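Side-chain contacts in CG5036 (Drosophila melanogaster, PDB 4IGU), which probably binds G-protein alpha subunits through its RGS domain, acting as a GTPase activator and as an inhibitor of GDP dissociation: residues A34-F39 with F54-E59; L76-Y81 with H110-A115; D80-S83 with E89-L92. All coordinates share one frame; numbering follows the deposited sequence.

Contact 1 of 3, residues A34-F39 with F54-E59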
ATOM      1  N   ALA A  34       0.045 -11.565  -5.558  1.00 28.58           N
ATOM      2  CA  ALA A  34       0.099 -11.179  -6.963  1.00 30.02           C
ATOM      3  C   ALA A  34      -0.620  -9.856  -7.221  1.00 24.94           C
ATOM      4  O   ALA A  34      -0.152  -9.023  -8.006  1.00 20.70           O
ATOM      5  CB  ALA A  34      -0.503 -12.286  -7.828  1.00 27.03           C
ATOM      6  N   GLY A  35      -1.770  -9.674  -6.576  1.00 23.69           N
ATOM      7  CA  GLY A  35      -2.558  -8.460  -6.740  1.00 22.43           C
ATOM      8  C   GLY A  35      -1.870  -7.178  -6.294  1.00 18.47           C
ATOM      9  O   GLY A  35      -2.038  -6.122  -6.919  1.00 19.12           O
ATOM     10  N   ARG A  36      -1.118  -7.268  -5.200  1.00 21.25           N
ATOM     11  CA  ARG A  36      -0.330  -6.150  -4.684  1.00 20.72           C
ATOM     12  C   ARG A  36       0.697  -5.667  -5.709  1.00 25.87           C
ATOM     13  O   ARG A  36       0.889  -4.456  -5.899  1.00 25.03           O
ATOM     14  CB  ARG A  36       0.391  -6.568  -3.396  1.00 20.34           C
ATOM     15  CG  ARG A  36      -0.485  -6.669  -2.152  1.00 20.54           C
ATOM     16  CD  ARG A  36       0.298  -7.296  -0.973  1.00 19.62           C
ATOM     17  NE  ARG A  36      -0.561  -7.531   0.192  1.00 29.90           N
ATOM     18  CZ  ARG A  36      -0.129  -7.767   1.434  1.00 29.14           C
ATOM     19  NH1 ARG A  36      -1.005  -7.958   2.407  1.00 29.32           N
ATOM     20  NH2 ARG A  36       1.170  -7.810   1.715  1.00 30.35           N
ATOM     21  N   LYS A  37       1.352  -6.615  -6.375  1.00 21.54           N
ATOM     22  CA  LYS A  37       2.419  -6.270  -7.319  1.00 22.47           C
ATOM     23  C   LYS A  37       1.887  -5.581  -8.570  1.00 22.92           C
ATOM     24  O   LYS A  37       2.423  -4.557  -9.000  1.00 24.75           O
ATOM     25  CB  LYS A  37       3.208  -7.511  -7.714  1.00 23.40           C
ATOM     26  CG  LYS A  37       3.882  -8.203  -6.553  1.00 39.84           C
ATOM     27  CD  LYS A  37       4.785  -9.330  -7.040  1.00 39.96           C
ATOM     28  CE  LYS A  37       5.289 -10.174  -5.875  1.00 47.82           C
ATOM     29  NZ  LYS A  37       6.000 -11.400  -6.343  1.00 50.00           N
ATOM     30  N   VAL A  38       0.837  -6.148  -9.157  1.00 21.26           N
ATOM     31  CA  VAL A  38       0.205  -5.533 -10.323  1.00 18.31           C
ATOM     32  C   VAL A  38      -0.339  -4.166  -9.945  1.00 22.05           C
ATOM     33  O   VAL A  38      -0.195  -3.205 -10.710  1.00 19.66           O
ATOM     34  CB  VAL A  38      -0.932  -6.410 -10.887  1.00 20.95           C
ATOM     35  CG1 VAL A  38      -1.601  -5.739 -12.089  1.00 21.88           C
ATOM     36  CG2 VAL A  38      -0.391  -7.780 -11.276  1.00 21.96           C
ATOM     37  N   PHE A  39      -0.953  -4.075  -8.761  1.00 17.15           N
ATOM     38  CA  PHE A  39      -1.480  -2.798  -8.277  1.00 18.50           C
ATOM     39  C   PHE A  39      -0.345  -1.798  -8.059  1.00 15.64           C
ATOM     40  O   PHE A  39      -0.450  -0.632  -8.461  1.00 17.09           O
ATOM     41  CB  PHE A  39      -2.295  -2.963  -6.981  1.00 14.48           C
ATOM     42  CG  PHE A  39      -3.034  -1.709  -6.570  1.00 18.88           C
ATOM     43  CD1 PHE A  39      -3.839  -1.038  -7.486  1.00 14.54           C
ATOM     44  CD2 PHE A  39      -2.944  -1.214  -5.271  1.00 13.62           C
ATOM     45  CE1 PHE A  39      -4.531   0.102  -7.128  1.00 13.90           C
ATOM     46  CE2 PHE A  39      -3.646  -0.066  -4.895  1.00 16.49           C
ATOM     47  CZ  PHE A  39      -4.431   0.596  -5.827  1.00 17.26           C
ATOM     48  N   PHE A  54       4.509   2.484   1.556  1.00 11.50           N
ATOM     49  CA  PHE A  54       4.332   2.918   2.950  1.00 12.45           C
ATOM     50  C   PHE A  54       3.408   1.954   3.667  1.00  8.61           C
ATOM     51  O   PHE A  54       3.695   1.509   4.786  1.00 13.68           O
ATOM     52  CB  PHE A  54       3.758   4.342   2.998  1.00 10.42           C
ATOM     53  CG  PHE A  54       3.291   4.783   4.377  1.00 12.60           C
ATOM     54  CD1 PHE A  54       4.204   5.003   5.406  1.00 14.03           C
ATOM     55  CD2 PHE A  54       1.944   5.026   4.622  1.00 12.10           C
ATOM     56  CE1 PHE A  54       3.777   5.435   6.663  1.00 10.00           C
ATOM     57  CE2 PHE A  54       1.507   5.456   5.882  1.00  8.61           C
ATOM     58  CZ  PHE A  54       2.422   5.652   6.901  1.00  9.87           C
ATOM     59  N   TRP A  55       2.303   1.607   3.013  1.00 11.42           N
ATOM     60  CA  TRP A  55       1.312   0.713   3.612  1.00 10.18           C
ATOM     61  C   TRP A  55       1.915  -0.664   3.912  1.00 14.94           C
ATOM     62  O   TRP A  55       1.690  -1.240   4.977  1.00 11.27           O
ATOM     63  CB  TRP A  55       0.065   0.584   2.716  1.00 10.80           C
ATOM     64  CG  TRP A  55      -1.063  -0.155   3.412  1.00 14.31           C
ATOM     65  CD1 TRP A  55      -2.027   0.384   4.213  1.00 14.28           C
ATOM     66  CD2 TRP A  55      -1.302  -1.571   3.398  1.00 12.00           C
ATOM     67  NE1 TRP A  55      -2.862  -0.607   4.688  1.00 12.86           N
ATOM     68  CE2 TRP A  55      -2.432  -1.816   4.201  1.00 13.78           C
ATOM     69  CE3 TRP A  55      -0.663  -2.656   2.777  1.00 15.14           C
ATOM     70  CZ2 TRP A  55      -2.950  -3.101   4.398  1.00 16.32           C
ATOM     71  CZ3 TRP A  55      -1.177  -3.933   2.974  1.00 17.32           C
ATOM     72  CH2 TRP A  55      -2.312  -4.143   3.775  1.00 13.44           C
ATOM     73  N   LEU A  56       2.706  -1.182   2.984  1.00 12.03           N
ATOM     74  CA  LEU A  56       3.384  -2.450   3.221  1.00  9.84           C
ATOM     75  C   LEU A  56       4.428  -2.338   4.343  1.00 10.89           C
ATOM     76  O   LEU A  56       4.635  -3.285   5.112  1.00 10.04           O
ATOM     77  CB  LEU A  56       4.026  -2.944   1.926  1.00 18.72           C
ATOM     78  CG  LEU A  56       3.028  -3.332   0.841  1.00 17.36           C
ATOM     79  CD1 LEU A  56       3.755  -3.498  -0.478  1.00  9.65           C
ATOM     80  CD2 LEU A  56       2.298  -4.610   1.230  1.00 14.99           C
ATOM     81  N   ALA A  57       5.094  -1.192   4.435  1.00 11.85           N
ATOM     82  CA  ALA A  57       6.112  -1.009   5.472  1.00  9.34           C
ATOM     83  C   ALA A  57       5.475  -1.010   6.849  1.00 10.51           C
ATOM     84  O   ALA A  57       6.053  -1.534   7.806  1.00  9.72           O
ATOM     85  CB  ALA A  57       6.900   0.291   5.238  1.00 11.85           C
ATOM     86  N   CYS A  58       4.300  -0.389   6.965  1.00  9.80           N
ATOM     87  CA  CYS A  58       3.544  -0.427   8.216  1.00 15.04           C
ATOM     88  C   CYS A  58       3.097  -1.840   8.606  1.00 12.92           C
ATOM     89  O   CYS A  58       3.149  -2.198   9.779  1.00 12.77           O
ATOM     90  CB  CYS A  58       2.338   0.502   8.153  1.00  8.64           C
ATOM     91  SG  CYS A  58       2.786   2.269   8.061  1.00 11.40           S
ATOM     92  N   GLU A  59       2.645  -2.643   7.644  1.00 11.83           N
ATOM     93  CA  GLU A  59       2.265  -4.026   7.964  1.00 11.76           C
ATOM     94  C   GLU A  59       3.470  -4.827   8.442  1.00 13.28           C
ATOM     95  O   GLU A  59       3.374  -5.642   9.358  1.00 11.94           O
ATOM     96  CB  GLU A  59       1.632  -4.716   6.752  1.00 13.92           C
ATOM     97  CG  GLU A  59       0.275  -4.151   6.356  1.00 10.73           C
ATOM     98  CD  GLU A  59      -0.792  -4.493   7.379  1.00 19.32           C
ATOM     99  OE1 GLU A  59      -1.229  -5.663   7.381  1.00 20.84           O
ATOM    100  OE2 GLU A  59      -1.171  -3.605   8.189  1.00 13.30           O
TER
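Arg36 is the residue of 34-39 that reaches the facing helix, and it meets Leu56 and Trp55 there. Two residues earlier, Ala34 turns its small methyl to Pro14 and Trp22, and Gly35, which needs no side chain in its buried place, gives its backbone N to Ser32 OG. Arg36 suits the wide gap, since its CA lies 9.5 Å from the CA of Leu56. Its CG stands opposite the carbonyl carbon (chi1 -75°), and the chain then runs extended from CG to NE, carrying the guanidinium across to helix 50-61. There Arg36 NH2 comes within 3.4 Å of Leu56 CD2, while the same methyl lies 4.0 Å from Arg36 CD, so one leucine methyl is crossed by the end of the arginine chain. Trp55 CZ3 lies over one face of the guanidinium, 4.1 Å from Arg36 NH1. The indole presents its edge, with the planes 88° apart, which is not the stacked form of a cation-pi pair. A hydrogen bond from Arg36 NE to Met30 O helps to hold the group in place. With an alanine here, Met30 O would probably lose this donor, and Leu56 CD2 the chain lying against it. Farther along, Phe39 points into the interior, edge-to-face with Phe131. The pair is thus a thin surface bridge between helices 33-45 and 50-61, with helix 26-30 beside Trp55 and helix 113-132 behind it, where Tyr120 meets the indole.

Contact 2 of 3, residues L76-Y81 with H110-A115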
ATOM      1  N   LEU A  76      13.025   4.736  10.066  1.00 12.87           N
ATOM      2  CA  LEU A  76      13.264   4.617   8.625  1.00 15.21           C
ATOM      3  C   LEU A  76      11.996   4.842   7.805  1.00 10.62           C
ATOM      4  O   LEU A  76      12.018   5.544   6.796  1.00 15.36           O
ATOM      5  CB  LEU A  76      13.890   3.260   8.287  1.00 17.56           C
ATOM      6  CG  LEU A  76      15.408   3.284   8.254  1.00 26.40           C
ATOM      7  CD1 LEU A  76      15.959   1.882   8.169  1.00 28.84           C
ATOM      8  CD2 LEU A  76      15.876   4.118   7.070  1.00 17.34           C
ATOM      9  N   ILE A  77      10.900   4.238   8.241  1.00 12.67           N
ATOM     10  CA  ILE A  77       9.596   4.489   7.651  1.00  9.53           C
ATOM     11  C   ILE A  77       9.286   5.987   7.652  1.00 13.25           C
ATOM     12  O   ILE A  77       8.850   6.537   6.632  1.00 10.35           O
ATOM     13  CB  ILE A  77       8.491   3.729   8.415  1.00 10.29           C
ATOM     14  CG1 ILE A  77       8.652   2.217   8.209  1.00 16.04           C
ATOM     15  CG2 ILE A  77       7.116   4.171   7.942  1.00 11.88           C
ATOM     16  CD1 ILE A  77       7.837   1.371   9.197  1.00 16.08           C
ATOM     17  N   TYR A  78       9.505   6.665   8.777  1.00  7.77           N
ATOM     18  CA  TYR A  78       9.219   8.105   8.795  1.00 13.02           C
ATOM     19  C   TYR A  78      10.100   8.840   7.792  1.00 10.11           C
ATOM     20  O   TYR A  78       9.614   9.673   7.012  1.00 11.07           O
ATOM     21  CB  TYR A  78       9.413   8.693  10.188  1.00 14.53           C
ATOM     22  CG  TYR A  78       8.868  10.096  10.351  1.00 15.05           C
ATOM     23  CD1 TYR A  78       9.597  11.200   9.924  1.00 12.11           C
ATOM     24  CD2 TYR A  78       7.635  10.319  10.950  1.00 13.21           C
ATOM     25  CE1 TYR A  78       9.116  12.486  10.077  1.00 11.31           C
ATOM     26  CE2 TYR A  78       7.142  11.610  11.117  1.00 11.01           C
ATOM     27  CZ  TYR A  78       7.891  12.689  10.673  1.00 14.34           C
ATOM     28  OH  TYR A  78       7.426  13.984  10.829  1.00 11.28           O
ATOM     29  N   GLU A  79      11.391   8.527   7.811  1.00 11.53           N
ATOM     30  CA  GLU A  79      12.341   9.166   6.904  1.00 10.99           C
ATOM     31  C   GLU A  79      12.001   8.929   5.423  1.00 13.83           C
ATOM     32  O   GLU A  79      12.135   9.831   4.586  1.00 14.88           O
ATOM     33  CB  GLU A  79      13.760   8.654   7.189  1.00 14.71           C
ATOM     34  CG  GLU A  79      14.825   9.453   6.449  1.00 21.41           C
ATOM     35  CD  GLU A  79      16.217   8.868   6.578  1.00 25.05           C
ATOM     36  OE1 GLU A  79      16.410   7.941   7.407  1.00 14.03           O
ATOM     37  OE2 GLU A  79      17.113   9.344   5.844  1.00 20.89           O
ATOM     38  N   ASP A  80      11.573   7.711   5.099  1.00 15.82           N
ATOM     39  CA  ASP A  80      11.367   7.319   3.706  1.00 14.96           C
ATOM     40  C   ASP A  80      10.021   7.755   3.144  1.00 15.34           C
ATOM     41  O   ASP A  80       9.896   7.953   1.937  1.00 14.38           O
ATOM     42  CB  ASP A  80      11.488   5.800   3.554  1.00 13.23           C
ATOM     43  CG  ASP A  80      12.930   5.299   3.656  1.00 20.09           C
ATOM     44  OD1 ASP A  80      13.885   6.091   3.472  1.00 20.30           O
ATOM     45  OD2 ASP A  80      13.098   4.094   3.917  1.00 27.05           O
ATOM     46  N   TYR A  81       9.013   7.904   4.002  1.00 12.80           N
ATOM     47  CA  TYR A  81       7.644   8.164   3.521  1.00 12.60           C
ATOM     48  C   TYR A  81       6.923   9.399   4.034  1.00 13.27           C
ATOM     49  O   TYR A  81       5.915   9.808   3.450  1.00 13.48           O
ATOM     50  CB  TYR A  81       6.758   6.956   3.787  1.00 13.10           C
ATOM     51  CG  TYR A  81       7.287   5.701   3.165  1.00 11.59           C
ATOM     52  CD1 TYR A  81       7.300   5.544   1.784  1.00 15.49           C
ATOM     53  CD2 TYR A  81       7.776   4.674   3.953  1.00 12.58           C
ATOM     54  CE1 TYR A  81       7.782   4.389   1.204  1.00 15.11           C
ATOM     55  CE2 TYR A  81       8.258   3.518   3.393  1.00 15.86           C
ATOM     56  CZ  TYR A  81       8.257   3.377   2.016  1.00 15.56           C
ATOM     57  OH  TYR A  81       8.750   2.219   1.457  1.00 23.67           O
ATOM     58  N   HIS A 110       2.046   0.446  16.572  1.00 10.03           N
ATOM     59  CA  HIS A 110       0.853   1.171  16.158  1.00 11.84           C
ATOM     60  C   HIS A 110       1.108   2.656  15.959  1.00  8.64           C
ATOM     61  O   HIS A 110       0.152   3.426  15.784  1.00  8.49           O
ATOM     62  CB  HIS A 110      -0.278   0.959  17.178  1.00 13.59           C
ATOM     63  CG  HIS A 110      -0.788  -0.446  17.221  1.00 18.86           C
ATOM     64  ND1 HIS A 110      -1.757  -0.911  16.357  1.00 21.17           N
ATOM     65  CD2 HIS A 110      -0.465  -1.488  18.023  1.00 15.58           C
ATOM     66  CE1 HIS A 110      -2.011  -2.181  16.627  0.46 16.58           C
ATOM     67  NE2 HIS A 110      -1.237  -2.556  17.629  1.00 15.83           N
ATOM     68  N   THR A 111       2.380   3.053  15.968  1.00  7.03           N
ATOM     69  CA  THR A 111       2.763   4.456  15.750  1.00  6.95           C
ATOM     70  C   THR A 111       2.120   5.080  14.510  1.00 14.72           C
ATOM     71  O   THR A 111       1.635   6.224  14.548  1.00  8.24           O
ATOM     72  CB  THR A 111       4.309   4.588  15.695  1.00  7.42           C
ATOM     73  OG1 THR A 111       4.822   4.467  17.031  1.00 13.70           O
ATOM     74  CG2 THR A 111       4.744   5.925  15.119  1.00 12.77           C
ATOM     75  N   PHE A 112       2.083   4.328  13.411  1.00  8.83           N
ATOM     76  CA  PHE A 112       1.569   4.888  12.154  1.00 10.33           C
ATOM     77  C   PHE A 112       0.114   4.553  11.830  1.00 10.25           C
ATOM     78  O   PHE A 112      -0.347   4.844  10.716  1.00 10.22           O
ATOM     79  CB  PHE A 112       2.445   4.428  10.984  1.00  7.78           C
ATOM     80  CG  PHE A 112       3.898   4.771  11.151  1.00 10.71           C
ATOM     81  CD1 PHE A 112       4.356   6.041  10.850  1.00 10.03           C
ATOM     82  CD2 PHE A 112       4.800   3.831  11.627  1.00 13.65           C
ATOM     83  CE1 PHE A 112       5.701   6.369  11.004  1.00 10.61           C
ATOM     84  CE2 PHE A 112       6.151   4.155  11.789  1.00 10.87           C
ATOM     85  CZ  PHE A 112       6.593   5.418  11.481  1.00  9.08           C
ATOM     86  N   ASP A 113      -0.611   3.945  12.764  1.00  7.75           N
ATOM     87  CA  ASP A 113      -1.980   3.519  12.457  1.00 13.94           C
ATOM     88  C   ASP A 113      -2.852   4.572  11.761  1.00 13.60           C
ATOM     89  O   ASP A 113      -3.475   4.280  10.741  1.00 12.30           O
ATOM     90  CB  ASP A 113      -2.673   2.961  13.697  1.00 13.88           C
ATOM     91  CG  ASP A 113      -2.229   1.559  14.003  1.00 15.63           C
ATOM     92  OD1 ASP A 113      -1.250   1.129  13.364  1.00 14.93           O
ATOM     93  OD2 ASP A 113      -2.843   0.897  14.871  1.00 18.44           O
ATOM     94  N   GLU A 114      -2.881   5.790  12.290  1.00  9.86           N
ATOM     95  CA  GLU A 114      -3.699   6.846  11.700  1.00 15.91           C
ATOM     96  C   GLU A 114      -3.285   7.168  10.266  1.00 12.87           C
ATOM     97  O   GLU A 114      -4.137   7.397   9.403  1.00 10.91           O
ATOM     98  CB  GLU A 114      -3.647   8.114  12.570  1.00 18.87           C
ATOM     99  CG  GLU A 114      -4.223   7.923  13.957  1.00 17.76           C
ATOM    100  CD  GLU A 114      -5.517   8.695  14.179  1.00 32.79           C
ATOM    101  OE1 GLU A 114      -5.755   9.112  15.336  1.00 35.69           O
ATOM    102  OE2 GLU A 114      -6.294   8.877  13.211  1.00 34.28           O
ATOM    103  N   ALA A 115      -1.981   7.187  10.002  1.00 11.57           N
ATOM    104  CA  ALA A 115      -1.515   7.489   8.656  1.00 13.86           C
ATOM    105  C   ALA A 115      -1.771   6.298   7.745  1.00 12.95           C
ATOM    106  O   ALA A 115      -2.182   6.465   6.589  1.00 13.97           O
ATOM    107  CB  ALA A 115      -0.024   7.877   8.654  1.00 10.18           C
TER
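Ile77 and Phe112 form the dense part of this contact, a CH-pi pairing in which Ile77 CG2 sits 4.0 Å from the centroid of the phenylalanine ring and 18° off its normal. The methyl is displaced toward the rim, so its closest ring atom is Phe112 CZ at 3.8 Å. With CG2 anti to the backbone N (chi1 of -68° to CG1), the beta-branched isoleucine lays this methyl on the ring while its CD1 also approaches Phe112 CE2, at 4.2 Å. On the opposite face, Thr111 CG2 stands 3.9 Å above the ring centre, so the flat ring is clasped between two methyls, a place suited to a large apolar aromatic.

Packing thins toward Tyr78, where Phe112 CE1 lies near the plane of the tyrosine ring, 4.4 Å from Tyr78 CD2. That phenol is partly exposed, and its polar end is held by Asn101 OD1. On the outer side of the turn, His110 ND1 donates to Asp113 OD2 over 2.6 Å, almost within the imidazole plane and on the syn side of the carboxylate, though tilted 25° from the carboxylate plane; Lys62 pairs with the other oxygen, OD1.

Phe112 occupies the N-cap position of helix 113-132, as the third residue of a type I turn from His110 to Asp113. Val100, Cys58 and Leu61 also touch its side chain, making this part of the hydrophobic core of the all-helical RGS domain.

Contact 3 of 3, residues D80-S83 with E89-L92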
ATOM      1  N   ASP A  80      11.573   7.711   5.099  1.00 15.82           N
ATOM      2  CA  ASP A  80      11.367   7.319   3.706  1.00 14.96           C
ATOM      3  C   ASP A  80      10.021   7.755   3.144  1.00 15.34           C
ATOM      4  O   ASP A  80       9.896   7.953   1.937  1.00 14.38           O
ATOM      5  CB  ASP A  80      11.488   5.800   3.554  1.00 13.23           C
ATOM      6  CG  ASP A  80      12.930   5.299   3.656  1.00 20.09           C
ATOM      7  OD1 ASP A  80      13.885   6.091   3.472  1.00 20.30           O
ATOM      8  OD2 ASP A  80      13.098   4.094   3.917  1.00 27.05           O
ATOM      9  N   TYR A  81       9.013   7.904   4.002  1.00 12.80           N
ATOM     10  CA  TYR A  81       7.644   8.164   3.521  1.00 12.60           C
ATOM     11  C   TYR A  81       6.923   9.399   4.034  1.00 13.27           C
ATOM     12  O   TYR A  81       5.915   9.808   3.450  1.00 13.48           O
ATOM     13  CB  TYR A  81       6.758   6.956   3.787  1.00 13.10           C
ATOM     14  CG  TYR A  81       7.287   5.701   3.165  1.00 11.59           C
ATOM     15  CD1 TYR A  81       7.300   5.544   1.784  1.00 15.49           C
ATOM     16  CD2 TYR A  81       7.776   4.674   3.953  1.00 12.58           C
ATOM     17  CE1 TYR A  81       7.782   4.389   1.204  1.00 15.11           C
ATOM     18  CE2 TYR A  81       8.258   3.518   3.393  1.00 15.86           C
ATOM     19  CZ  TYR A  81       8.257   3.377   2.016  1.00 15.56           C
ATOM     20  OH  TYR A  81       8.750   2.219   1.457  1.00 23.67           O
ATOM     21  N   ILE A  82       7.404   9.985   5.126  1.00 11.09           N
ATOM     22  CA  ILE A  82       6.656  11.077   5.764  1.00 14.70           C
ATOM     23  C   ILE A  82       7.457  12.367   5.851  1.00 13.41           C
ATOM     24  O   ILE A  82       6.915  13.465   5.667  1.00 12.91           O
ATOM     25  CB  ILE A  82       6.164  10.663   7.168  1.00 11.27           C
ATOM     26  CG1 ILE A  82       5.333   9.377   7.057  1.00 13.52           C
ATOM     27  CG2 ILE A  82       5.365  11.791   7.824  1.00 11.87           C
ATOM     28  CD1 ILE A  82       4.775   8.882   8.381  1.00 12.86           C
ATOM     29  N   SER A  83       8.753  12.238   6.117  1.00 13.02           N
ATOM     30  CA  SER A  83       9.629  13.407   6.277  1.00 12.59           C
ATOM     31  C   SER A  83       9.861  14.134   4.958  1.00 16.03           C
ATOM     32  O   SER A  83       9.712  13.538   3.889  1.00 15.78           O
ATOM     33  CB  SER A  83      10.982  12.963   6.826  1.00 11.66           C
ATOM     34  OG  SER A  83      11.868  14.060   6.882  1.00 12.06           O
ATOM     35  N   GLU A  89       6.820  12.191  -0.327  1.00 14.11           N
ATOM     36  CA  GLU A  89       6.114  11.765   0.871  1.00 18.14           C
ATOM     37  C   GLU A  89       4.659  11.407   0.573  1.00 21.25           C
ATOM     38  O   GLU A  89       4.067  11.917  -0.388  1.00 16.69           O
ATOM     39  CB  GLU A  89       6.213  12.835   1.967  1.00 21.38           C
ATOM     40  CG  GLU A  89       5.430  14.106   1.687  1.00 26.98           C
ATOM     41  CD  GLU A  89       6.016  15.322   2.396  1.00 43.10           C
ATOM     42  OE1 GLU A  89       5.272  16.310   2.590  1.00 55.45           O
ATOM     43  OE2 GLU A  89       7.219  15.291   2.747  1.00 38.57           O
ATOM     44  N   VAL A  90       4.094  10.517   1.388  1.00 12.79           N
ATOM     45  CA  VAL A  90       2.667  10.241   1.340  1.00 13.06           C
ATOM     46  C   VAL A  90       1.920  11.473   1.866  1.00 16.83           C
ATOM     47  O   VAL A  90       2.465  12.244   2.658  1.00 14.61           O
ATOM     48  CB  VAL A  90       2.287   8.995   2.164  1.00 12.43           C
ATOM     49  CG1 VAL A  90       2.873   7.728   1.546  1.00 13.25           C
ATOM     50  CG2 VAL A  90       2.738   9.144   3.626  1.00 15.80           C
ATOM     51  N   SER A  91       0.682  11.659   1.420  1.00 14.51           N
ATOM     52  CA  SER A  91      -0.083  12.854   1.768  1.00 18.83           C
ATOM     53  C   SER A  91      -0.836  12.641   3.074  1.00 13.21           C
ATOM     54  O   SER A  91      -1.738  11.807   3.139  1.00 18.52           O
ATOM     55  CB  SER A  91      -1.076  13.208   0.652  1.00 20.84           C
ATOM     56  OG  SER A  91      -0.442  13.225  -0.616  1.00 36.02           O
ATOM     57  N   LEU A  92      -0.466  13.397   4.109  1.00 17.53           N
ATOM     58  CA  LEU A  92      -1.117  13.297   5.415  1.00 18.27           C
ATOM     59  C   LEU A  92      -1.555  14.686   5.865  1.00 20.41           C
ATOM     60  O   LEU A  92      -0.823  15.656   5.667  1.00 21.28           O
ATOM     61  CB  LEU A  92      -0.157  12.705   6.457  1.00 17.26           C
ATOM     62  CG  LEU A  92       0.485  11.342   6.161  1.00 18.71           C
ATOM     63  CD1 LEU A  92       1.516  10.978   7.219  1.00 17.10           C
ATOM     64  CD2 LEU A  92      -0.571  10.266   6.071  1.00 16.32           C
TER
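Ile82 and Leu92 meet at about a right angle, with the Leu92 CD1 methyl set against the isoleucine. That single methyl lies 4.0 Å from Ile82 CG2 and equally near Ile82 CD1, so both branches of the isoleucine are used. The more distant Val90 CG2 lies 4.3 Å from Ile82 CG1. Branched aliphatic residues fit here because the interior side is apolar: Ile82 also touches Val100, and Leu92 reaches Ala115 and Ile119 of helix 113-132.

The backbones are joined by Val90 N, which donates to Tyr81 O over 2.8 Å. Glu89 CA adds a bent, at most weak, CA-H...O contact to the same oxygen at 3.2 Å. Tyr81 lies at the C-terminal end of helix 67-81, and its oxygen receives a donor from the returning loop. In this all-helical RGS domain, the bond pins the connection to helix 94-103 against the end of the preceding helix.

Glu89 is turned differently, its CG lodged between its own backbone N and carbonyl carbon (chi1 70°), with the rest of the chain extended. The carboxylate thereby passes alongside the Ile82 and Ser83 carbonyls, Glu89 OE2 being 3.3 Å from Ser83 O. Both atoms are acceptors, so no hydrogen bond joins them. Arg97 NH2 probably eases this electrostatically unfavourable meeting, hydrogen bonding to Ile82 O and forming a long, weak ion pair with Glu89 OE1.

From the N terminus, contact 1 comes first: it brings helix 50-61 back against helix 33-45 and is complete before the other two begin. Contacts 2 and 3 both start on helix 67-81 and share Asp80 and Tyr81. Contact 3 closes a short loop after this helix, and that loop lies inside the longer excursion through helix 94-103 that contact 2 closes at the start of helix 113-132. Helix 50-61, which carries one side of contact 1, also supplies Phe54, whose ring packs on Tyr81, Ile82 and Ala115 of the other two. Phe112 and Ile82 touch between contacts 2 and 3, and Cys58 reaches Phe112, so helix 50-61 ties the outer bridge to the core.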